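Local coordinates for protein DNA gyrase, B subunit, truncated (Myxococcus xanthus, PDB 3CWV) that is probably the ATP-binding subunit of a gyrase that breaks, passes and rejoins double-stranded DNA, at residues 37-42 with 175-180. Sequence-based numbering, arbitrary orientation.
Sequences FLLDVA and SRRCNE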
loop_
_atom_site.group_PDB
_atom_site.type_symbol
_atom_site.label_atom_id
_atom_site.label_comp_id
_atom_site.label_asym_id
_atom_site.label_seq_id
_atom_site.Cartn_x
_atom_site.Cartn_y
_atom_site.Cartn_z
ATOM N N PHE A 37 -2.012 8.383 4.266
ATOM C CA PHE A 37 -1.458 9.223 3.180
ATOM C C PHE A 37 0.080 9.209 3.208
ATOM O O PHE A 37 0.745 9.150 2.151
ATOM C CB PHE A 37 -1.958 10.686 3.238
ATOM C CG PHE A 37 -3.474 10.863 3.071
ATOM C CD1 PHE A 37 -4.233 9.953 2.353
ATOM C CD2 PHE A 37 -4.099 11.991 3.606
ATOM C CE1 PHE A 37 -5.642 10.158 2.173
ATOM C CE2 PHE A 37 -5.474 12.200 3.441
ATOM C CZ PHE A 37 -6.246 11.282 2.722
ATOM N N LEU A 38 0.662 9.327 4.401
ATOM C CA LEU A 38 2.140 9.191 4.541
ATOM C C LEU A 38 2.674 7.827 4.090
ATOM O O LEU A 38 3.638 7.743 3.315
ATOM C CB LEU A 38 2.610 9.503 5.969
ATOM C CG LEU A 38 3.005 10.934 6.297
ATOM C CD1 LEU A 38 3.299 11.019 7.790
ATOM C CD2 LEU A 38 4.268 11.388 5.477
ATOM N N LEU A 39 2.105 6.749 4.610
ATOM C CA LEU A 39 2.449 5.398 4.147
ATOM C C LEU A 39 2.332 5.216 2.624
ATOM O O LEU A 39 3.176 4.541 2.005
ATOM C CB LEU A 39 1.575 4.337 4.867
ATOM C CG LEU A 39 1.919 4.235 6.366
ATOM C CD1 LEU A 39 0.870 3.374 7.104
ATOM C CD2 LEU A 39 3.297 3.658 6.541
ATOM N N ASP A 40 1.308 5.827 2.014
ATOM C CA ASP A 40 1.146 5.760 0.549
ATOM C C ASP A 40 2.319 6.455 -0.199
ATOM O O ASP A 40 2.724 6.021 -1.294
ATOM C CB ASP A 40 -0.168 6.387 0.099
ATOM C CG ASP A 40 -1.423 5.530 0.439
ATOM O OD1 ASP A 40 -1.306 4.349 0.831
ATOM O OD2 ASP A 40 -2.539 6.084 0.304
ATOM N N VAL A 41 2.814 7.560 0.360
ATOM C CA VAL A 41 4.022 8.216 -0.170
ATOM C C VAL A 41 5.214 7.243 -0.211
ATOM O O VAL A 41 5.909 7.119 -1.238
ATOM C CB VAL A 41 4.443 9.464 0.666
ATOM C CG1 VAL A 41 5.761 10.032 0.112
ATOM C CG2 VAL A 41 3.395 10.541 0.607
ATOM N N ALA A 42 5.443 6.555 0.908
ATOM C CA ALA A 42 6.533 5.581 1.038
ATOM C C ALA A 42 6.321 4.407 0.077
ATOM O O ALA A 42 7.262 3.955 -0.568
ATOM C CB ALA A 42 6.630 5.074 2.513
ATOM N N SER A 175 -0.263 -0.833 12.761
ATOM C CA SER A 175 0.656 -1.983 12.579
ATOM C C SER A 175 0.208 -2.909 11.471
ATOM O O SER A 175 1.035 -3.361 10.676
ATOM C CB SER A 175 0.857 -2.831 13.854
ATOM O OG SER A 175 0.906 -2.017 14.998
ATOM N N ARG A 176 -1.091 -3.208 11.405
ATOM C CA ARG A 176 -1.612 -4.011 10.295
ATOM C C ARG A 176 -1.353 -3.375 8.928
ATOM O O ARG A 176 -1.049 -4.078 7.984
ATOM C CB ARG A 176 -3.106 -4.303 10.457
ATOM C CG ARG A 176 -3.408 -5.452 11.420
ATOM C CD ARG A 176 -4.863 -5.874 11.342
ATOM N NE ARG A 176 -5.754 -4.815 11.813
ATOM C CZ ARG A 176 -6.061 -4.610 13.093
ATOM N NH1 ARG A 176 -5.547 -5.390 14.032
ATOM N NH2 ARG A 176 -6.878 -3.622 13.430
ATOM N N ARG A 177 -1.487 -2.056 8.810
ATOM C CA ARG A 177 -1.247 -1.402 7.520
ATOM C C ARG A 177 0.238 -1.489 7.159
ATOM O O ARG A 177 0.609 -1.608 5.983
ATOM C CB ARG A 177 -1.727 0.054 7.542
ATOM C CG ARG A 177 -1.436 0.869 6.281
ATOM C CD ARG A 177 -2.276 0.466 5.062
ATOM N NE ARG A 177 -3.714 0.589 5.312
ATOM C CZ ARG A 177 -4.551 1.403 4.663
ATOM N NH1 ARG A 177 -4.132 2.207 3.678
ATOM N NH2 ARG A 177 -5.833 1.396 5.002
ATOM N N CYS A 178 1.090 -1.436 8.165
ATOM C CA CYS A 178 2.521 -1.556 7.925
ATOM C C CYS A 178 2.866 -2.967 7.407
ATOM O O CYS A 178 3.661 -3.133 6.478
ATOM C CB CYS A 178 3.294 -1.260 9.203
ATOM S SG CYS A 178 3.376 0.482 9.676
ATOM N N ASN A 179 2.259 -3.977 8.026
ATOM C CA ASN A 179 2.438 -5.366 7.613
ATOM C C ASN A 179 2.016 -5.555 6.146
ATOM O O ASN A 179 2.741 -6.194 5.371
ATOM C CB ASN A 179 1.649 -6.270 8.582
ATOM C CG ASN A 179 1.972 -7.760 8.438
ATOM O OD1 ASN A 179 2.708 -8.211 7.536
ATOM N ND2 ASN A 179 1.382 -8.541 9.330
ATOM N N GLU A 180 0.866 -4.986 5.764
ATOM C CA GLU A 180 0.391 -5.036 4.387
ATOM C C GLU A 180 1.364 -4.381 3.433
ATOM O O GLU A 180 1.600 -4.889 2.354
ATOM C CB GLU A 180 -0.898 -4.258 4.230
ATOM C CG GLU A 180 -2.070 -4.823 4.923
ATOM C CD GLU A 180 -3.297 -3.973 4.678
ATOM O OE1 GLU A 180 -3.202 -2.951 3.942
ATOM O OE2 GLU A 180 -4.355 -4.323 5.228
#
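L39 and R177 bring the helices 28-47 and 171-184 together: CD1 of L39 rests 3.5 Å from CG of R177, methyl against methylene, the tight point of the contact. The helices come near at L39 and C178, whose CA atoms are 7.9 Å apart, and side chains make the contact. Leucine suits this place because its branched end offers one methyl to each neighbour. While CD1 meets the arginine, CD2 of L39 faces SG of C178 at a looser 4.5 Å, and the cysteine, small and weakly polar, fits the buried side without demanding a strong partner. L66 of strand 64-70 also touches L39, and W203 of strand 199-204 touches C178, which sets this apolar, buried part against the sheet.

The other side is polar and slacker. R177 sends CG out anti to its backbone N (chi1 176°), which carries the methylenes to the leucine; the chain then bends at chi2 and chi3. NH1 of R177 lies 4.5 Å from OD1 of D40, close enough for attraction between opposite charges but too far for a salt bridge. NE of R177 has a long salt bridge of 3.8 Å to OE1 of E180; the oxygen stands well out of the guanidinium plane, so only the charges attract. Y36 adds a cation-pi partner. Arginine thus serves both sides, its methylenes against L39 and its charged end among D40, E180 and Y36. Two helices packed side by side on a mixed eight-stranded sheet are consistent with the alpha/beta sandwich of the GHKL ATPase domain, as in the N-terminal region of GyrB proteins.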